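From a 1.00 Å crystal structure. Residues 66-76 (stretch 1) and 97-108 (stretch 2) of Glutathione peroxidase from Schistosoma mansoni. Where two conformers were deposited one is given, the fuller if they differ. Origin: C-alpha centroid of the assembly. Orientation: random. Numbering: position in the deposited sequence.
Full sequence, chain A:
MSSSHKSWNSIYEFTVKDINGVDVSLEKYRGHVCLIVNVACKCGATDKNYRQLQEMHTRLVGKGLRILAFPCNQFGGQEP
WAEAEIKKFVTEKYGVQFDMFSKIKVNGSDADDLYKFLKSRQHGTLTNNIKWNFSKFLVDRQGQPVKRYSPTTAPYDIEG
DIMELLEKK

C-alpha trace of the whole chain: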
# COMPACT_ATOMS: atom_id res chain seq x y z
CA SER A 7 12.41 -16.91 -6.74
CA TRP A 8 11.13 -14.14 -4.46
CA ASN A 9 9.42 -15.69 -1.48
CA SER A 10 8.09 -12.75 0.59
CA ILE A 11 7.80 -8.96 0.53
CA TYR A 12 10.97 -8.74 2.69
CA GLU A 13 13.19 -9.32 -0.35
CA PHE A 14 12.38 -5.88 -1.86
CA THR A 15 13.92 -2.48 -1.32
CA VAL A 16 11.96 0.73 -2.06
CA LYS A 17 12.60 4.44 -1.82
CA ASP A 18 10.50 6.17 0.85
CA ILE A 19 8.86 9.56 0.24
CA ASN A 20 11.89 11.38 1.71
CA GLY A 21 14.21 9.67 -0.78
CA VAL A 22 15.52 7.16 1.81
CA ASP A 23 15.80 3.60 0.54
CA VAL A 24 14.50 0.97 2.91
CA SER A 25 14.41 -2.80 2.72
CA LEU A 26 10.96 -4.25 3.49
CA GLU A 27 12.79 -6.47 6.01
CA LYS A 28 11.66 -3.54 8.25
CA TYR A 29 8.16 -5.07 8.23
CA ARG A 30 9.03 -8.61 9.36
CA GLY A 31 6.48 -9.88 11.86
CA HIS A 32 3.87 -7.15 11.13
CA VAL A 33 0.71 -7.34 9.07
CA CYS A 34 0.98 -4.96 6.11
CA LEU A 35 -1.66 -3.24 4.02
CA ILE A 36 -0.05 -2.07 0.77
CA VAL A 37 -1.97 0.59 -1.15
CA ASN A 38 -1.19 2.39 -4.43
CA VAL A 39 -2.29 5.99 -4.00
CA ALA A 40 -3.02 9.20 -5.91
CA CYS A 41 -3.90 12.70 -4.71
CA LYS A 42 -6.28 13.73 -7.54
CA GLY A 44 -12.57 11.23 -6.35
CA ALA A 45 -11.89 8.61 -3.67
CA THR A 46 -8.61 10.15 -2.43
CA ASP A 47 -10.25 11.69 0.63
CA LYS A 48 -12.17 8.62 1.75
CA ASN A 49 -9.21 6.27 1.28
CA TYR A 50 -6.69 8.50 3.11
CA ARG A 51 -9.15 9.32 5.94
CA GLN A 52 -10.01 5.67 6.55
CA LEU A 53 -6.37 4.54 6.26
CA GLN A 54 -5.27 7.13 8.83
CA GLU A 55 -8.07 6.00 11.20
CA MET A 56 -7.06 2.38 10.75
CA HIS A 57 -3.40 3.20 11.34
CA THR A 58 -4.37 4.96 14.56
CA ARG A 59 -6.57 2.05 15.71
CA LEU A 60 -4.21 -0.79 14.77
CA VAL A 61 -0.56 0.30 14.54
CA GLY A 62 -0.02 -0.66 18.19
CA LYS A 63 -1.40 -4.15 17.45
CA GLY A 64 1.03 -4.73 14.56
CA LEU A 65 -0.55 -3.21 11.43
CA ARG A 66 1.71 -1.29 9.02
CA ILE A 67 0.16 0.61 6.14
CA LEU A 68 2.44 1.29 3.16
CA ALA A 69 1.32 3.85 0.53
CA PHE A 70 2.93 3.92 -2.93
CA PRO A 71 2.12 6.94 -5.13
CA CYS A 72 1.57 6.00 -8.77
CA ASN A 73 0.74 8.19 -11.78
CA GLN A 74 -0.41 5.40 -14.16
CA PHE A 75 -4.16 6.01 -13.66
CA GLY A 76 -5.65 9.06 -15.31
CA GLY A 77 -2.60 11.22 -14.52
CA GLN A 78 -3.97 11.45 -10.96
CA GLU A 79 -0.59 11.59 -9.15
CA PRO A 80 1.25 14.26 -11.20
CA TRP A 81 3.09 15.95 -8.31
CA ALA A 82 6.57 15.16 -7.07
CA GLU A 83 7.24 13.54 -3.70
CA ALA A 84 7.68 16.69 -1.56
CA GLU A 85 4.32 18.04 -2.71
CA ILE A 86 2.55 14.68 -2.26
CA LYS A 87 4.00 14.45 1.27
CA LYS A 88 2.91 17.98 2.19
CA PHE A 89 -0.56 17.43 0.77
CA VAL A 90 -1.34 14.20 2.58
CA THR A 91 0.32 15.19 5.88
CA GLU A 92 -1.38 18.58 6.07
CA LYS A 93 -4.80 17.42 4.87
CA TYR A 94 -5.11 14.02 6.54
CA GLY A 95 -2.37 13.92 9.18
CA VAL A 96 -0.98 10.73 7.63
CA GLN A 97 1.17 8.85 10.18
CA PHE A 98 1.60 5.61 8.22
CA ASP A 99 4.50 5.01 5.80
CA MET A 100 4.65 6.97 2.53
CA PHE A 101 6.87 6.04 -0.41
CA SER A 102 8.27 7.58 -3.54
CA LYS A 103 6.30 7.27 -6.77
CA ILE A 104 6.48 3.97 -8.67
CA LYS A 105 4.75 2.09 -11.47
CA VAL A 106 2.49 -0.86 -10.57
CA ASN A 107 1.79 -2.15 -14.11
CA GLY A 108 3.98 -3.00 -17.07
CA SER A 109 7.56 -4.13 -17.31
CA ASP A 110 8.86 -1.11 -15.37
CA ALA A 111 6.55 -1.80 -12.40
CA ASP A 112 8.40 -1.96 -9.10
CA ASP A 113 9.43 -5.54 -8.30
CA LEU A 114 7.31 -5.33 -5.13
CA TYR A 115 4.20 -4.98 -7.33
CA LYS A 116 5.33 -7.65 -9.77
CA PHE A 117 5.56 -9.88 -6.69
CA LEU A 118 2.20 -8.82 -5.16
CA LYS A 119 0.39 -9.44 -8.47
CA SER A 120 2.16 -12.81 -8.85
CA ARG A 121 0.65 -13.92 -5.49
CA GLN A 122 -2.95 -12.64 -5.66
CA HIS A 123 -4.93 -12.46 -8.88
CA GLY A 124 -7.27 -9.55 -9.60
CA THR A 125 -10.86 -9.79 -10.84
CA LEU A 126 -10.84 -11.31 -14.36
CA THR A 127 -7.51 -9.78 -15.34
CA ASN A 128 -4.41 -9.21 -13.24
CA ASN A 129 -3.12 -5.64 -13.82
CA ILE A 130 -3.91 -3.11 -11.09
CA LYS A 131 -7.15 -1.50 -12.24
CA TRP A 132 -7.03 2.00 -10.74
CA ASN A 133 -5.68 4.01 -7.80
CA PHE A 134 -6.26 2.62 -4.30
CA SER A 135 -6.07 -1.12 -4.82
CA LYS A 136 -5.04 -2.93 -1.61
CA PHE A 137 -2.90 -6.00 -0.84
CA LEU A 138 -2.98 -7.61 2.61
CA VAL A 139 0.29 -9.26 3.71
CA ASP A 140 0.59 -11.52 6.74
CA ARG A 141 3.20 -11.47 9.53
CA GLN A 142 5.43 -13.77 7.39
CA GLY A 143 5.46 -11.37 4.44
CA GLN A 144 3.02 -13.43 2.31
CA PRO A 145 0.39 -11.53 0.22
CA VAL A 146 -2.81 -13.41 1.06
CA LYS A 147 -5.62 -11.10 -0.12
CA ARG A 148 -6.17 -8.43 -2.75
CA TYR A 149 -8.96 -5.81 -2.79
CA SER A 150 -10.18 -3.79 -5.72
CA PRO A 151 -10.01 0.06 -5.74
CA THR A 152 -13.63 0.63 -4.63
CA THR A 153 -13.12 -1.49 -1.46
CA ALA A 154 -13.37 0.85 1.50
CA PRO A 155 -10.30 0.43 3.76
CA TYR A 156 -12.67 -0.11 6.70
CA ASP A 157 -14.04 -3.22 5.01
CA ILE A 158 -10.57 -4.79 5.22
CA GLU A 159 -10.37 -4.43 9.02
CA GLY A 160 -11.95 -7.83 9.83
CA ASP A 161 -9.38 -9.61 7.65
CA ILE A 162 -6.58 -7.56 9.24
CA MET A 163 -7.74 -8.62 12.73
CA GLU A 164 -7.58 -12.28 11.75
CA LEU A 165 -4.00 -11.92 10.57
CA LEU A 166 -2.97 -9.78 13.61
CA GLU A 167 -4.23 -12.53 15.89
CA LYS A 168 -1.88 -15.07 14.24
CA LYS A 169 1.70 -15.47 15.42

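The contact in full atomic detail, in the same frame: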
# COMPACT_ATOMS: atom_id res chain seq x y z
N ARG A 66 0.94 -2.32 9.72
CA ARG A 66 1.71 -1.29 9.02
C ARG A 66 1.06 -1.04 7.67
O ARG A 66 0.88 -1.95 6.88
CB ARG A 66 3.18 -1.74 8.86
CG ARG A 66 3.88 -1.97 10.22
CD ARG A 66 4.04 -0.69 11.00
NE ARG A 66 4.76 -0.93 12.26
CZ ARG A 66 4.17 -1.30 13.40
NH1 ARG A 66 2.85 -1.56 13.45
NH2 ARG A 66 4.91 -1.47 14.50
N ILE A 67 0.71 0.21 7.41
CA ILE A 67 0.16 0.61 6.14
C ILE A 67 1.25 1.26 5.32
O ILE A 67 1.97 2.15 5.83
CB ILE A 67 -1.06 1.58 6.34
CG1 ILE A 67 -2.16 0.84 7.12
CG2 ILE A 67 -1.55 2.12 4.99
CD1 ILE A 67 -3.28 1.78 7.58
N LEU A 68 1.40 0.81 4.07
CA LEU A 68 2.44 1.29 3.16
C LEU A 68 1.73 1.88 1.95
O LEU A 68 0.97 1.17 1.28
CB LEU A 68 3.37 0.16 2.70
CG LEU A 68 4.30 -0.49 3.69
CD1 LEU A 68 3.64 -1.27 4.74
CD2 LEU A 68 5.28 -1.34 2.89
N ALA A 69 2.00 3.15 1.64
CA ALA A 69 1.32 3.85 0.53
C ALA A 69 2.33 4.23 -0.54
O ALA A 69 3.29 4.98 -0.28
CB ALA A 69 0.61 5.09 1.06
N PHE A 70 2.08 3.72 -1.75
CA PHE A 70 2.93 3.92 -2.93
C PHE A 70 2.23 4.82 -3.94
O PHE A 70 1.30 4.39 -4.60
CB PHE A 70 3.27 2.57 -3.57
CG PHE A 70 4.25 1.79 -2.74
CD1 PHE A 70 5.62 1.99 -2.89
CD2 PHE A 70 3.79 0.88 -1.78
CE1 PHE A 70 6.54 1.33 -2.10
CE2 PHE A 70 4.71 0.20 -0.99
CZ PHE A 70 6.08 0.42 -1.14
N PRO A 71 2.68 6.07 -4.07
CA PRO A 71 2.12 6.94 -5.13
C PRO A 71 2.39 6.33 -6.50
O PRO A 71 3.44 5.74 -6.74
CB PRO A 71 2.88 8.26 -4.96
CG PRO A 71 3.33 8.24 -3.46
CD PRO A 71 3.71 6.79 -3.27
N CYS A 72 1.44 6.54 -7.41
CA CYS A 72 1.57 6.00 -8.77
C CYS A 72 0.75 6.88 -9.70
O CYS A 72 -0.42 7.17 -9.40
CB CYS A 72 1.04 4.54 -8.79
SG CYS A 72 1.01 3.82 -10.45
N ASN A 73 1.37 7.30 -10.81
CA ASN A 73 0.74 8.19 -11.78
C ASN A 73 0.27 7.46 -13.06
O ASN A 73 0.15 8.10 -14.11
CB ASN A 73 1.68 9.35 -12.15
CG ASN A 73 0.93 10.49 -12.82
OD1 ASN A 73 -0.22 10.78 -12.49
ND2 ASN A 73 1.57 11.15 -13.77
N GLN A 74 0.01 6.15 -12.98
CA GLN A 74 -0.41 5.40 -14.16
C GLN A 74 -1.90 5.46 -14.44
O GLN A 74 -2.32 4.93 -15.48
CB GLN A 74 0.05 3.94 -14.07
CG GLN A 74 1.54 3.82 -14.19
CD GLN A 74 1.97 2.37 -14.20
OE1 GLN A 74 1.77 1.64 -13.21
NE2 GLN A 74 2.54 1.92 -15.33
N PHE A 75 -2.71 6.09 -13.56
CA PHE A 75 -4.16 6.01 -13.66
C PHE A 75 -4.74 7.42 -13.80
O PHE A 75 -4.96 8.11 -12.81
CB PHE A 75 -4.73 5.24 -12.46
CG PHE A 75 -4.12 3.87 -12.31
CD1 PHE A 75 -4.43 2.86 -13.23
CD2 PHE A 75 -3.17 3.63 -11.33
CE1 PHE A 75 -3.83 1.60 -13.11
CE2 PHE A 75 -2.59 2.37 -11.20
CZ PHE A 75 -2.93 1.35 -12.11
N GLY A 76 -5.00 7.79 -15.05
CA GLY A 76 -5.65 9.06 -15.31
C GLY A 76 -4.80 10.28 -14.99
O GLY A 76 -5.33 11.38 -14.84
N GLN A 97 0.08 9.33 9.31
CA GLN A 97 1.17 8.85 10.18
C GLN A 97 1.73 7.53 9.73
O GLN A 97 2.75 7.08 10.29
CB GLN A 97 0.69 8.75 11.62
CG GLN A 97 0.39 10.09 12.24
CD GLN A 97 -0.19 9.90 13.61
OE1 GLN A 97 -1.25 9.30 13.77
NE2 GLN A 97 0.55 10.32 14.64
N PHE A 98 1.09 6.85 8.77
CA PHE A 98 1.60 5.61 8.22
C PHE A 98 2.71 5.91 7.19
O PHE A 98 3.11 7.08 7.00
CB PHE A 98 0.47 4.75 7.65
CG PHE A 98 -0.43 5.44 6.65
CD1 PHE A 98 -1.60 6.11 7.07
CD2 PHE A 98 -0.09 5.47 5.29
CE1 PHE A 98 -2.41 6.76 6.15
CE2 PHE A 98 -0.90 6.15 4.37
CZ PHE A 98 -2.05 6.81 4.80
N ASP A 99 3.28 4.86 6.59
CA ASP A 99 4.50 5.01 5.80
C ASP A 99 4.17 5.36 4.35
O ASP A 99 3.46 4.63 3.66
CB ASP A 99 5.33 3.74 5.92
CG ASP A 99 5.90 3.55 7.31
OD1 ASP A 99 6.06 4.55 8.05
OD2 ASP A 99 6.23 2.39 7.65
N MET A 100 4.76 6.46 3.89
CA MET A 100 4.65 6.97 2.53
C MET A 100 5.93 6.71 1.76
O MET A 100 7.05 6.85 2.29
CB MET A 100 4.42 8.49 2.56
CG MET A 100 3.09 8.95 3.19
SD MET A 100 1.61 8.43 2.29
CE MET A 100 1.91 9.10 0.66
N PHE A 101 5.75 6.37 0.48
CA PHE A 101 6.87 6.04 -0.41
C PHE A 101 6.98 6.97 -1.59
O PHE A 101 6.09 7.76 -1.88
CB PHE A 101 6.79 4.55 -0.81
CG PHE A 101 6.97 3.65 0.40
CD1 PHE A 101 8.25 3.23 0.77
CD2 PHE A 101 5.89 3.36 1.26
CE1 PHE A 101 8.46 2.47 1.93
CE2 PHE A 101 6.09 2.63 2.41
CZ PHE A 101 7.38 2.20 2.77
N SER A 102 8.13 6.90 -2.27
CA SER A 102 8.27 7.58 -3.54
C SER A 102 7.43 6.90 -4.63
O SER A 102 7.04 5.72 -4.56
CB SER A 102 9.76 7.62 -3.95
OG SER A 102 10.49 8.55 -3.18
N LYS A 103 7.17 7.70 -5.66
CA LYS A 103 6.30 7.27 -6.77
C LYS A 103 6.94 6.12 -7.54
O LYS A 103 8.17 6.09 -7.80
CB LYS A 103 6.00 8.50 -7.63
CG LYS A 103 4.97 8.30 -8.74
CD LYS A 103 4.91 9.48 -9.70
CE LYS A 103 4.52 10.77 -8.98
NZ LYS A 103 4.35 11.89 -9.95
N ILE A 104 6.10 5.15 -7.92
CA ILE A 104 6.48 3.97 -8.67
C ILE A 104 5.43 3.70 -9.74
O ILE A 104 4.34 4.30 -9.78
CB ILE A 104 6.60 2.74 -7.76
CG1 ILE A 104 5.28 2.43 -7.05
CG2 ILE A 104 7.80 2.92 -6.78
CD1 ILE A 104 5.21 1.02 -6.45
N LYS A 105 5.75 2.73 -10.59
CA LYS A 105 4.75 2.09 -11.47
C LYS A 105 4.34 0.76 -10.82
O LYS A 105 5.14 0.08 -10.14
CB LYS A 105 5.33 1.85 -12.86
CG LYS A 105 5.51 3.19 -13.59
CD LYS A 105 6.24 3.00 -14.92
CE LYS A 105 6.26 4.33 -15.66
NZ LYS A 105 6.76 4.17 -17.04
N VAL A 106 3.08 0.41 -11.05
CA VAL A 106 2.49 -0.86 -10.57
C VAL A 106 2.15 -1.84 -11.69
O VAL A 106 2.00 -3.03 -11.41
CB VAL A 106 1.27 -0.62 -9.66
CG1 VAL A 106 1.64 0.29 -8.48
CG2 VAL A 106 0.09 -0.04 -10.45
N ASN A 107 2.05 -1.34 -12.93
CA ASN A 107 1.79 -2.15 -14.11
C ASN A 107 2.89 -1.99 -15.14
O ASN A 107 3.59 -0.98 -15.16
CB ASN A 107 0.44 -1.80 -14.75
CG ASN A 107 -0.75 -2.22 -13.92
OD1 ASN A 107 -0.74 -3.23 -13.20
ND2 ASN A 107 -1.81 -1.46 -14.04
N GLY A 108 3.00 -3.00 -16.00
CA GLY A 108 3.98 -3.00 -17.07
C GLY A 108 5.34 -3.47 -16.63
O GLY A 108 5.56 -3.82 -15.48
O HOH W 1 3.67 1.37 8.04
O HOH W 2 3.85 6.32 -11.67
O HOH W 3 4.76 11.41 -12.80

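Stretch 2 runs alongside the strand 66-71 in the same general direction, pairing with it as a short parallel sheet before following the loop beyond. Gln97 stands clear of the contact. Phe98 points its side chain toward the strand: Ile67 CG2 lies over one face of the ring, 4.1 Å from its centroid, while Ala69 CB meets the ring edge, 3.8 Å from Phe98 CE2. A flat aromatic thus offers two different surfaces to two aliphatic neighbours.

Asp99 supplies the ladder. Its N donates to Ile67 O (3.1 Å) and its O accepts from Ala69 N (2.9 Å), so one residue bonds to the two flanking Leu68, as parallel pairing requires. A water donates to Ile67 O and, weakly, to Asp99 OD2, fitting a partly exposed carboxylate. Met100, opposite Ala69, brings its flexible thioether back so that SD rests 3.7 Å from Ala69 CB, an apolar contact between the thioether and a methyl.

Phe101 N continues the pattern, donating to Ala69 O (2.9 Å). Its ring forms an offset stack with Phe70, centroids 4.5 Å apart and planes at 16°, and also touches Leu68. Phe101 O, however, finds no partner: Pro71 CD sits 2.9 Å away, and proline has no N-H to give.

Ser102 points away. Lys103 lays its aliphatic chain near Pro71, Cys72 and Asn73, while its NZ reaches a water weakly bonded by Asn73 ND2. Ile104 N then restores backbone pairing to Pro71 O (3.0 Å), and its CD1 packs 3.7 Å from Phe70 CD1.

Past Lys105, Gln74 substitutes its amide for a strand: OE1 accepts from Val106 N (2.8 Å) and Asn107 N (3.0 Å), and NE2 donates to Asn107 O (3.1 Å). Val106 CG2 packs against a joint surface made by Cys72 SG (4.0 Å) and the edge of the Phe75 ring at CE2 (3.7 Å).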